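Local structure of carbohydrate binding family 6 (Clostridium thermocellum, 5A8C) at residues A[35-40]-A[52-58]; A[69-73]-A[85-91]; A[165-169]-A[216-222]; A[182-188]-A[200-206]. The protein probably hydrolyses terminal alpha-L-arabinofuranosyl residues from arabinose-containing polysaccharides, as a five-bladed beta-propeller enzyme of glycoside hydrolase family 43. One frame throughout, in Å; residues are numbered along the deposited sequence.

Interaction 1 (A[35-40]-A[52-58]); sequences RFTADP and YCSHDSD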
# COMPACT_ATOMS: atom_id res chain seq x y z
N ARG A 35 16.56 -6.72 5.26
CA ARG A 35 15.48 -7.15 6.09
C ARG A 35 14.31 -7.42 5.17
O ARG A 35 14.28 -6.90 4.06
CB ARG A 35 15.13 -6.08 7.15
CG ARG A 35 16.26 -5.78 8.11
CD ARG A 35 16.00 -4.68 9.12
NE ARG A 35 15.56 -3.45 8.51
CZ ARG A 35 16.31 -2.64 7.77
NH1 ARG A 35 17.59 -2.88 7.52
NH2 ARG A 35 15.77 -1.57 7.25
N PHE A 36 13.34 -8.21 5.64
CA PHE A 36 12.19 -8.53 4.79
C PHE A 36 11.16 -7.39 4.78
O PHE A 36 10.92 -6.74 5.81
CB PHE A 36 11.58 -9.86 5.27
CG PHE A 36 12.53 -11.02 5.11
CD1 PHE A 36 12.83 -11.49 3.84
CD2 PHE A 36 13.14 -11.61 6.21
CE1 PHE A 36 13.74 -12.52 3.68
CE2 PHE A 36 14.07 -12.64 6.03
CZ PHE A 36 14.34 -13.09 4.77
N THR A 37 10.59 -7.17 3.60
CA THR A 37 9.71 -6.03 3.35
C THR A 37 8.55 -6.46 2.49
O THR A 37 8.67 -7.30 1.59
CB THR A 37 10.49 -4.90 2.60
OG1 THR A 37 11.15 -5.38 1.43
CG2 THR A 37 11.49 -4.23 3.54
N ALA A 38 7.38 -5.82 2.72
CA ALA A 38 6.15 -6.19 2.03
C ALA A 38 5.25 -4.96 1.87
O ALA A 38 5.46 -3.91 2.50
CB ALA A 38 5.39 -7.25 2.80
N ASP A 39 4.25 -5.12 1.02
CA ASP A 39 3.12 -4.13 0.98
C ASP A 39 3.58 -2.71 0.75
O ASP A 39 3.22 -1.78 1.48
CB ASP A 39 2.30 -4.19 2.28
CG ASP A 39 1.95 -5.59 2.71
OD1 ASP A 39 1.62 -6.42 1.86
OD2 ASP A 39 1.95 -5.80 3.98
N PRO A 40 4.44 -2.48 -0.26
CA PRO A 40 5.02 -1.15 -0.43
C PRO A 40 4.04 -0.04 -0.76
O PRO A 40 3.04 -0.28 -1.47
CB PRO A 40 6.00 -1.37 -1.56
CG PRO A 40 5.40 -2.47 -2.38
CD PRO A 40 4.84 -3.40 -1.34
N TYR A 52 8.02 2.85 1.36
CA TYR A 52 7.72 2.46 2.72
C TYR A 52 7.07 1.10 2.68
O TYR A 52 6.14 0.89 1.88
CB TYR A 52 6.73 3.49 3.35
CG TYR A 52 7.29 4.87 3.40
CD1 TYR A 52 7.31 5.68 2.26
CD2 TYR A 52 7.85 5.40 4.54
CE1 TYR A 52 7.83 6.94 2.28
CE2 TYR A 52 8.38 6.67 4.59
CZ TYR A 52 8.40 7.44 3.44
OH TYR A 52 8.91 8.71 3.41
N CYS A 53 7.46 0.21 3.58
CA CYS A 53 7.01 -1.17 3.52
C CYS A 53 6.64 -1.67 4.92
O CYS A 53 7.26 -1.29 5.91
CB CYS A 53 8.10 -2.11 3.01
SG CYS A 53 8.67 -1.74 1.35
N SER A 54 5.68 -2.59 4.97
CA SER A 54 5.58 -3.47 6.13
C SER A 54 6.94 -4.11 6.38
O SER A 54 7.49 -4.69 5.44
CB SER A 54 4.60 -4.60 5.81
OG SER A 54 3.28 -4.15 5.66
N HIS A 55 7.47 -4.03 7.59
CA HIS A 55 8.68 -4.79 7.93
C HIS A 55 8.28 -6.18 8.41
O HIS A 55 7.70 -6.32 9.49
CB HIS A 55 9.45 -4.08 8.99
CG HIS A 55 10.62 -4.86 9.53
ND1 HIS A 55 11.46 -5.75 8.90
CD2 HIS A 55 11.02 -4.83 10.82
CE1 HIS A 55 12.33 -6.22 9.81
NE2 HIS A 55 12.09 -5.66 10.98
N ASP A 56 8.47 -7.19 7.56
CA ASP A 56 8.27 -8.57 7.95
C ASP A 56 9.41 -8.97 8.88
O ASP A 56 10.55 -9.12 8.43
CB ASP A 56 8.27 -9.52 6.71
CG ASP A 56 6.95 -9.66 5.99
OD1 ASP A 56 5.87 -9.40 6.56
OD2 ASP A 56 7.03 -10.14 4.82
N SER A 57 9.13 -9.14 10.15
CA SER A 57 10.17 -9.53 11.10
C SER A 57 10.77 -10.89 10.73
O SER A 57 10.09 -11.76 10.18
CB SER A 57 9.62 -9.65 12.50
OG SER A 57 9.06 -8.41 12.92
N ASP A 58 12.06 -11.09 11.00
CA ASP A 58 12.63 -12.39 10.79
C ASP A 58 11.76 -13.46 11.47
O ASP A 58 11.30 -13.28 12.60
CB ASP A 58 14.04 -12.41 11.36
CG ASP A 58 14.98 -11.49 10.60
OD1 ASP A 58 14.72 -11.08 9.46
OD2 ASP A 58 16.05 -11.15 11.22
O HOH W 1 13.27 -8.77 8.54
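H55 holds CG anti to its own N (chi1 172°), which carries the imidazole across to F36. S54 turns OG back beside its backbone N (chi1 -68°), where it faces D39. Both residues lie on strand 48-56, which forms an antiparallel hairpin with strand 36-45 in one blade of the five-bladed propeller. H55 ND1 donates to F36 O at 3.3 Å, almost straight at 168°, and the oxygen lies at the ring edge, in the imidazole plane. R35 crosses this ring at about a right angle, with CB and CD near CE1; its guanidinium ends on D84 and E87. Further along, A38 N donates to S54 O at 2.9 Å, and a weaker bond returns from S54 N to A38 O. On the face of the sheet shared by T37 and H55, T37 CB lies 3.7 Å from C53 CB, while the T37 hydroxyl is bound to V301. S54 OG donates to D39 OD2 at 2.7 Å, on the lone pair away from OD1. S54 OG is also bonded to A103 N, which probably steadies the hydroxyl that holds D39. D39 OD2 in turn bonds O3 of a bound Tris molecule, probably from the crystallisation liquor. A calcium ion lies about 6 Å from the D39 side chain, consistent with D39, where strand 36-45 turns a corner, lying at a pocket. At the F36 end of the contact one water ties the strands together: it accepts from F36 N at 3.0 Å and donates to D56 O at 2.7 Å and to D58 OD1 at 2.9 Å.

Interaction 2 (A[69-73]-A[85-91]); sequences PDITC and HGEVFNA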
# COMPACT_ATOMS: atom_id res chain seq x y z
N PRO A 69 5.76 -5.11 13.15
CA PRO A 69 5.64 -4.15 14.24
C PRO A 69 5.96 -2.73 13.83
O PRO A 69 5.78 -1.79 14.59
CB PRO A 69 6.63 -4.68 15.28
CG PRO A 69 7.71 -5.31 14.45
CD PRO A 69 6.96 -5.95 13.31
N ASP A 70 6.59 -2.60 12.65
CA ASP A 70 7.21 -1.36 12.22
C ASP A 70 7.21 -1.28 10.68
O ASP A 70 6.83 -2.23 10.01
CB ASP A 70 8.58 -1.17 12.91
CG ASP A 70 9.51 -2.33 12.86
OD1 ASP A 70 9.30 -3.24 12.06
OD2 ASP A 70 10.53 -2.28 13.60
N ILE A 71 7.62 -0.10 10.20
CA ILE A 71 7.62 0.25 8.78
C ILE A 71 9.07 0.57 8.36
O ILE A 71 9.68 1.46 8.94
CB ILE A 71 6.73 1.46 8.53
CG1 ILE A 71 5.32 1.20 8.89
CG2 ILE A 71 6.89 1.98 7.10
CD1 ILE A 71 4.71 0.12 8.14
N THR A 72 9.52 -0.07 7.29
CA THR A 72 10.83 0.15 6.70
C THR A 72 10.74 1.21 5.63
O THR A 72 9.76 1.25 4.90
CB THR A 72 11.31 -1.19 6.04
OG1 THR A 72 11.33 -2.22 7.00
CG2 THR A 72 12.63 -1.04 5.34
N CYS A 73 11.80 2.02 5.47
CA CYS A 73 11.84 2.97 4.35
C CYS A 73 13.18 2.83 3.65
O CYS A 73 14.25 2.81 4.30
CB CYS A 73 11.70 4.39 4.87
SG CYS A 73 11.83 5.69 3.67
N HIS A 85 16.92 3.45 5.06
CA HIS A 85 16.63 4.40 6.12
C HIS A 85 16.16 3.76 7.40
O HIS A 85 15.74 4.46 8.34
CB HIS A 85 15.64 5.44 5.64
CG HIS A 85 16.08 6.18 4.42
ND1 HIS A 85 17.16 7.02 4.40
CD2 HIS A 85 15.62 6.16 3.16
CE1 HIS A 85 17.28 7.54 3.19
NE2 HIS A 85 16.37 7.02 2.39
N GLY A 86 16.19 2.41 7.48
CA GLY A 86 15.78 1.72 8.67
C GLY A 86 14.27 1.70 8.85
O GLY A 86 13.50 1.90 7.87
N GLU A 87 13.84 1.43 10.05
CA GLU A 87 12.44 1.44 10.40
C GLU A 87 12.10 2.80 10.94
O GLU A 87 12.61 3.23 11.94
CB GLU A 87 12.07 0.27 11.32
CG GLU A 87 11.86 -1.06 10.58
CD GLU A 87 13.14 -1.60 10.00
OE1 GLU A 87 14.03 -1.95 10.81
OE2 GLU A 87 13.27 -1.70 8.78
N VAL A 88 11.18 3.49 10.25
CA VAL A 88 10.86 4.89 10.48
C VAL A 88 9.62 5.11 11.34
O VAL A 88 9.37 6.23 11.74
CB VAL A 88 10.72 5.64 9.12
CG1 VAL A 88 12.02 5.57 8.35
CG2 VAL A 88 9.53 5.09 8.30
N PHE A 89 8.90 4.02 11.64
CA PHE A 89 7.73 4.05 12.49
C PHE A 89 7.64 2.71 13.15
O PHE A 89 7.71 1.69 12.48
CB PHE A 89 6.42 4.32 11.70
CG PHE A 89 5.18 4.31 12.51
CD1 PHE A 89 4.94 5.31 13.46
CD2 PHE A 89 4.28 3.27 12.41
CE1 PHE A 89 3.80 5.28 14.22
CE2 PHE A 89 3.12 3.25 13.18
CZ PHE A 89 2.90 4.25 14.09
N ASN A 90 7.36 2.71 14.48
CA ASN A 90 7.15 1.51 15.25
C ASN A 90 5.87 1.72 16.03
O ASN A 90 5.81 2.68 16.78
CB ASN A 90 8.36 1.25 16.17
CG ASN A 90 8.17 0.08 17.09
OD1 ASN A 90 7.29 0.09 17.94
ND2 ASN A 90 8.94 -0.96 16.89
N ALA A 91 4.86 0.89 15.83
CA ALA A 91 3.55 1.20 16.42
C ALA A 91 3.58 1.31 17.92
O ALA A 91 2.99 2.22 18.49
CB ALA A 91 2.53 0.20 15.95
O HOH W 2 11.38 -0.28 15.17
O HOH W 3 13.26 -2.81 13.21
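A beta hairpin of strands 70-76 and 83-90 joins T72 to E87 and D70 to N90 on one side of a propeller blade. T72 OG1 donates to E87 OE2 at 2.7 Å, meeting it on the anti side and 26° out of the carboxylate plane. The side chains run side by side, and a bend in the glutamate (chi2 68°) turns its carboxylate toward T72. E87 OE2 also takes a salt bridge from R35. The D70 carboxylate packs against E87 CG, and the two like charges come close, D70 OD2 to E87 OE1 4.5 Å. One water donates to both, and a second links D70 OD2 to N90 ND2. On the buried side, C73 CB meets V88 CG1 at 3.7 Å, and I71 CG1, in one of two conformers, reaches the edge of the F89 ring. The main chains are laced by I71 N to F89 O at 2.9 Å and V88 N to I71 O at 2.8 Å. A91 N donates to P69 O, and N90 caps helix 91-94 through R93 N. Between the D70-N90 and T72-E87 pairs, V88 and F89 stand opposite I71 alone, an extra residue typical of a beta bulge at the edge of a blade.

Interaction 3 (A[165-169]-A[216-222]); sequences VFVDD and HKYNGKY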
# COMPACT_ATOMS: atom_id res chain seq x y z
N VAL A 165 -4.46 6.32 0.64
CA VAL A 165 -4.86 7.72 0.71
C VAL A 165 -4.43 8.44 -0.56
O VAL A 165 -3.38 8.16 -1.14
CB VAL A 165 -4.31 8.36 2.00
CG1 VAL A 165 -4.67 9.83 2.11
CG2 VAL A 165 -4.80 7.61 3.22
N PHE A 166 -5.28 9.38 -0.98
CA PHE A 166 -5.15 10.09 -2.21
C PHE A 166 -5.67 11.53 -2.00
O PHE A 166 -6.72 11.69 -1.39
CB PHE A 166 -6.01 9.33 -3.28
CG PHE A 166 -6.29 10.13 -4.48
CD1 PHE A 166 -5.34 10.34 -5.47
CD2 PHE A 166 -7.56 10.67 -4.68
CE1 PHE A 166 -5.61 11.13 -6.61
CE2 PHE A 166 -7.85 11.39 -5.82
CZ PHE A 166 -6.90 11.63 -6.77
N VAL A 167 -5.00 12.51 -2.62
CA VAL A 167 -5.41 13.91 -2.56
C VAL A 167 -5.80 14.35 -3.97
O VAL A 167 -4.96 14.30 -4.85
CB VAL A 167 -4.31 14.81 -1.95
CG1 VAL A 167 -4.80 16.24 -1.86
CG2 VAL A 167 -3.85 14.30 -0.61
N ASP A 168 -7.06 14.75 -4.14
CA ASP A 168 -7.57 15.10 -5.47
C ASP A 168 -7.21 16.56 -5.83
O ASP A 168 -6.73 17.35 -5.02
CB ASP A 168 -9.05 14.86 -5.51
CG ASP A 168 -9.61 14.53 -6.89
OD1 ASP A 168 -8.88 14.57 -7.88
OD2 ASP A 168 -10.85 14.26 -6.91
N ASP A 169 -7.48 16.88 -7.10
CA ASP A 169 -7.20 18.18 -7.65
C ASP A 169 -7.91 19.32 -6.95
O ASP A 169 -7.41 20.44 -6.89
CB ASP A 169 -7.66 18.23 -9.14
CG ASP A 169 -6.85 17.41 -10.06
OD1 ASP A 169 -5.61 17.32 -9.93
OD2 ASP A 169 -7.43 16.90 -11.07
N HIS A 216 -5.11 6.24 -7.60
CA HIS A 216 -4.28 7.29 -8.24
C HIS A 216 -5.07 7.87 -9.38
O HIS A 216 -6.04 7.26 -9.87
CB HIS A 216 -2.90 6.80 -8.66
CG HIS A 216 -2.86 6.06 -9.94
ND1 HIS A 216 -3.17 4.72 -10.08
CD2 HIS A 216 -2.51 6.53 -11.18
CE1 HIS A 216 -3.01 4.42 -11.36
NE2 HIS A 216 -2.63 5.49 -12.04
N LYS A 217 -4.67 9.05 -9.82
CA LYS A 217 -5.35 9.76 -10.89
C LYS A 217 -4.37 10.03 -12.00
O LYS A 217 -3.21 10.35 -11.75
CB LYS A 217 -5.99 11.07 -10.37
CG LYS A 217 -6.95 11.77 -11.31
CD LYS A 217 -7.54 13.00 -10.67
CE LYS A 217 -8.64 13.62 -11.49
NZ LYS A 217 -9.23 14.81 -10.82
N TYR A 218 -4.82 9.91 -13.25
CA TYR A 218 -3.97 10.20 -14.39
C TYR A 218 -4.83 10.61 -15.56
O TYR A 218 -5.80 9.92 -15.90
CB TYR A 218 -3.12 8.98 -14.79
CG TYR A 218 -2.39 9.14 -16.06
CD1 TYR A 218 -1.33 10.05 -16.16
CD2 TYR A 218 -2.71 8.38 -17.17
CE1 TYR A 218 -0.64 10.22 -17.34
CE2 TYR A 218 -1.98 8.50 -18.37
CZ TYR A 218 -0.96 9.42 -18.40
OH TYR A 218 -0.23 9.56 -19.59
N ASN A 219 -4.52 11.76 -16.16
CA ASN A 219 -5.20 12.25 -17.35
C ASN A 219 -6.70 12.22 -17.23
O ASN A 219 -7.40 11.77 -18.15
CB ASN A 219 -4.73 11.50 -18.60
CG ASN A 219 -4.99 12.25 -19.89
OD1 ASN A 219 -5.02 13.49 -19.91
ND2 ASN A 219 -5.19 11.50 -20.97
N GLY A 220 -7.21 12.69 -16.10
CA GLY A 220 -8.66 12.82 -15.92
C GLY A 220 -9.41 11.61 -15.49
O GLY A 220 -10.64 11.66 -15.34
N LYS A 221 -8.71 10.50 -15.25
CA LYS A 221 -9.30 9.27 -14.83
C LYS A 221 -8.81 8.88 -13.46
O LYS A 221 -7.62 9.05 -13.14
CB LYS A 221 -9.05 8.13 -15.83
CG LYS A 221 -9.72 8.25 -17.16
CD LYS A 221 -11.23 7.99 -17.12
CE LYS A 221 -11.84 7.98 -18.52
NZ LYS A 221 -13.30 7.70 -18.48
N TYR A 222 -9.71 8.30 -12.67
CA TYR A 222 -9.41 7.72 -11.37
C TYR A 222 -9.24 6.22 -11.55
O TYR A 222 -10.04 5.57 -12.24
CB TYR A 222 -10.56 7.99 -10.39
CG TYR A 222 -10.75 9.45 -10.11
CD1 TYR A 222 -11.61 10.24 -10.92
CD2 TYR A 222 -10.13 10.07 -9.03
CE1 TYR A 222 -11.80 11.55 -10.65
CE2 TYR A 222 -10.37 11.43 -8.76
CZ TYR A 222 -11.23 12.16 -9.55
OH TYR A 222 -11.49 13.47 -9.31
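Charged contacts centre on D168 and K217. The lysine is extended throughout, with CG anti to its N (chi1 -168°), and it reaches from its strand to both aspartates. K217 NZ forms a salt bridge with D168 OD1 at 3.0 Å, on the lone pair that faces OD2. A second salt bridge runs to D169 OD2 at 2.8 Å, and here the ammonium stands above the carboxylate plane. Hydrogen bonds fix the rest of the group. Y222 OH donates to D168 OD2 at 2.6 Å, and K217 NZ donates to the same hydroxyl at 3.0 Å. D169 N donates to D168 OD1 at 2.8 Å, from above its plane. Both oxygens of D168 are thus gripped, which holds the carboxylate nearly perpendicular to the Y222 ring (81°). The apolar contacts involve F166. F166 CZ touches K217 CB at 3.8 Å. F166 CE2 meets Y222 CE2 at 3.9 Å, lying in the plane of the tyrosine at its edge. A type I' turn from Y218 to K221 connects the two strands that carry K217 and Y222. The contact therefore joins neighbouring sheets: strand 164-167, paired with 173-178, meets the hairpin 212-218/221-228, with M215 touching both F166 and Y222.

Interaction 4 (A[182-188]-A[200-206]); sequences QNNIRVI and SAMTMSA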
# COMPACT_ATOMS: atom_id res chain seq x y z
N GLN A 182 -16.21 -8.27 -2.17
CA GLN A 182 -16.55 -7.35 -3.21
C GLN A 182 -17.07 -6.02 -2.71
O GLN A 182 -16.75 -4.97 -3.28
CB GLN A 182 -17.58 -7.98 -4.15
CG GLN A 182 -18.11 -7.06 -5.21
CD GLN A 182 -19.28 -7.67 -5.92
OE1 GLN A 182 -19.13 -8.61 -6.68
NE2 GLN A 182 -20.48 -7.16 -5.68
N ASN A 183 -17.94 -6.04 -1.71
CA ASN A 183 -18.60 -4.84 -1.20
C ASN A 183 -18.02 -4.36 0.13
O ASN A 183 -18.65 -3.57 0.82
CB ASN A 183 -20.13 -5.13 -1.05
CG ASN A 183 -20.71 -5.61 -2.32
OD1 ASN A 183 -20.44 -5.08 -3.41
ND2 ASN A 183 -21.38 -6.73 -2.26
N ASN A 184 -16.82 -4.84 0.46
CA ASN A 184 -16.14 -4.49 1.69
C ASN A 184 -15.05 -3.44 1.49
O ASN A 184 -14.09 -3.39 2.26
CB ASN A 184 -15.61 -5.75 2.41
CG ASN A 184 -16.69 -6.41 3.25
OD1 ASN A 184 -17.69 -5.81 3.59
ND2 ASN A 184 -16.48 -7.64 3.64
N ILE A 185 -15.23 -2.58 0.50
CA ILE A 185 -14.40 -1.40 0.33
C ILE A 185 -15.15 -0.22 0.95
O ILE A 185 -16.38 -0.07 0.82
CB ILE A 185 -14.17 -1.07 -1.16
CG1 ILE A 185 -13.64 -2.26 -1.94
CG2 ILE A 185 -13.26 0.15 -1.29
CD1 ILE A 185 -13.79 -2.14 -3.42
N ARG A 186 -14.41 0.63 1.64
CA ARG A 186 -14.93 1.88 2.16
C ARG A 186 -14.02 3.02 1.72
O ARG A 186 -12.82 2.83 1.50
CB ARG A 186 -15.02 1.86 3.68
CG ARG A 186 -15.97 0.81 4.24
CD ARG A 186 -17.43 1.08 3.96
NE ARG A 186 -18.32 0.07 4.52
CZ ARG A 186 -18.63 -1.09 3.93
NH1 ARG A 186 -18.13 -1.40 2.76
NH2 ARG A 186 -19.46 -1.93 4.53
N VAL A 187 -14.59 4.21 1.61
CA VAL A 187 -13.81 5.41 1.37
C VAL A 187 -14.38 6.52 2.24
O VAL A 187 -15.59 6.70 2.33
CB VAL A 187 -13.73 5.78 -0.13
CG1 VAL A 187 -15.12 5.96 -0.77
CG2 VAL A 187 -12.87 6.99 -0.36
N ILE A 188 -13.50 7.27 2.88
CA ILE A 188 -13.90 8.39 3.73
C ILE A 188 -13.05 9.61 3.40
O ILE A 188 -11.86 9.49 3.08
CB ILE A 188 -13.81 8.02 5.21
CG1 ILE A 188 -14.56 9.05 6.11
CG2 ILE A 188 -12.37 7.81 5.68
CD1 ILE A 188 -14.80 8.54 7.51
N SER A 200 -18.99 10.81 6.76
CA SER A 200 -19.13 9.38 6.90
C SER A 200 -18.37 8.64 5.77
O SER A 200 -18.20 9.16 4.68
CB SER A 200 -20.60 9.01 6.87
OG SER A 200 -21.25 9.57 8.00
N ALA A 201 -18.00 7.42 6.08
CA ALA A 201 -17.47 6.53 5.04
C ALA A 201 -18.62 6.14 4.11
O ALA A 201 -19.80 6.12 4.49
CB ALA A 201 -16.84 5.30 5.66
N MET A 202 -18.24 5.84 2.89
CA MET A 202 -19.17 5.30 1.94
C MET A 202 -18.63 3.99 1.39
O MET A 202 -17.44 3.68 1.50
CB MET A 202 -19.58 6.30 0.95
CG MET A 202 -18.56 6.49 0.01
SD MET A 202 -18.83 7.62 -1.38
CE MET A 202 -18.64 9.05 -0.40
N THR A 203 -19.52 3.21 0.79
CA THR A 203 -19.17 1.91 0.25
C THR A 203 -18.86 1.96 -1.21
O THR A 203 -19.43 2.75 -1.97
CB THR A 203 -20.34 0.94 0.45
OG1 THR A 203 -21.51 1.27 -0.27
CG2 THR A 203 -20.48 0.79 1.92
N MET A 204 -17.84 1.13 -1.57
CA MET A 204 -17.54 0.86 -2.98
C MET A 204 -17.55 -0.63 -3.20
O MET A 204 -17.51 -1.43 -2.27
CB MET A 204 -16.17 1.45 -3.39
CG MET A 204 -16.10 2.93 -3.35
SD MET A 204 -14.48 3.63 -3.63
CE MET A 204 -14.10 2.95 -5.24
N SER A 205 -17.57 -1.02 -4.47
CA SER A 205 -17.55 -2.42 -4.84
C SER A 205 -16.57 -2.65 -6.00
O SER A 205 -16.48 -1.85 -6.92
CB SER A 205 -18.94 -2.92 -5.29
OG SER A 205 -19.97 -2.62 -4.38
N ALA A 206 -15.85 -3.76 -5.90
CA ALA A 206 -14.93 -4.16 -6.99
C ALA A 206 -14.94 -5.66 -7.05
O ALA A 206 -14.92 -6.34 -6.03
CB ALA A 206 -13.49 -3.66 -6.74
O HOH W 4 -20.66 -2.06 -1.43
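I185 and M204 cross at a slant on one face of an antiparallel strand pair in a propeller blade, with I185 CG2 3.8 Å from M204 CB. V187 comes next on that face. Its CG1 sits between the backbone N and the carbonyl carbon (chi1 57°), which turns it toward the other strand. There it meets M204 SD at 3.7 Å, and M202, in one of its two conformers, lies alongside it, pointing the same way. I185 CD1 extends the apolar row to A206 CB. On the opposite face R186 runs beside T203. In the T203 conformer described, one of two, CG2 lies over a face of the guanidinium. Several bonds fix the orientation of that guanidinium. R186 NH1 donates to N183 O at 3.0 Å and to I185 O at 2.9 Å, both close to its plane. NE binds V152 O. I185 O also accepts from M204 N at 3.0 Å. The two donors approach this oxygen from opposite faces of its carbonyl plane, so it serves both sheet and arginine. V187 and M202 exchange two backbone N-H to O bonds. Where the strands leave the sheet, S205 OG, in one of two conformers, donates to N183 OD1 at 2.7 Å. Q182 NE2 reaches the same oxygen from the other face of the amide, and Q182 O accepts from A206 N. Strand 185-190 lies between 173-178 and 200-204. R186 packs on F177, and V187 and M204 on Y176. I185, M204 and A206 face F224 and Y226 of strand 221-228 in the next sheet.

In the fold
Interactions 1 and 2 are neighbours in one four-stranded sheet, with centres 9 Å apart. Their strands follow one another across it in chain order, and 48-56 and 70-76 are adjacent. C53 N probably bonds T72 O. Interactions 3 and 4 lie later in the chain and on the opposite side of its centre, about 27 to 28 Å from the first two, centre to centre. Their own centres are 17 Å apart. Interaction 4 falls within the chain between the two halves of interaction 3. Interactions 1 and 2 thus build one blade and interaction 4 another, whereas interaction 3 ties one blade to the next.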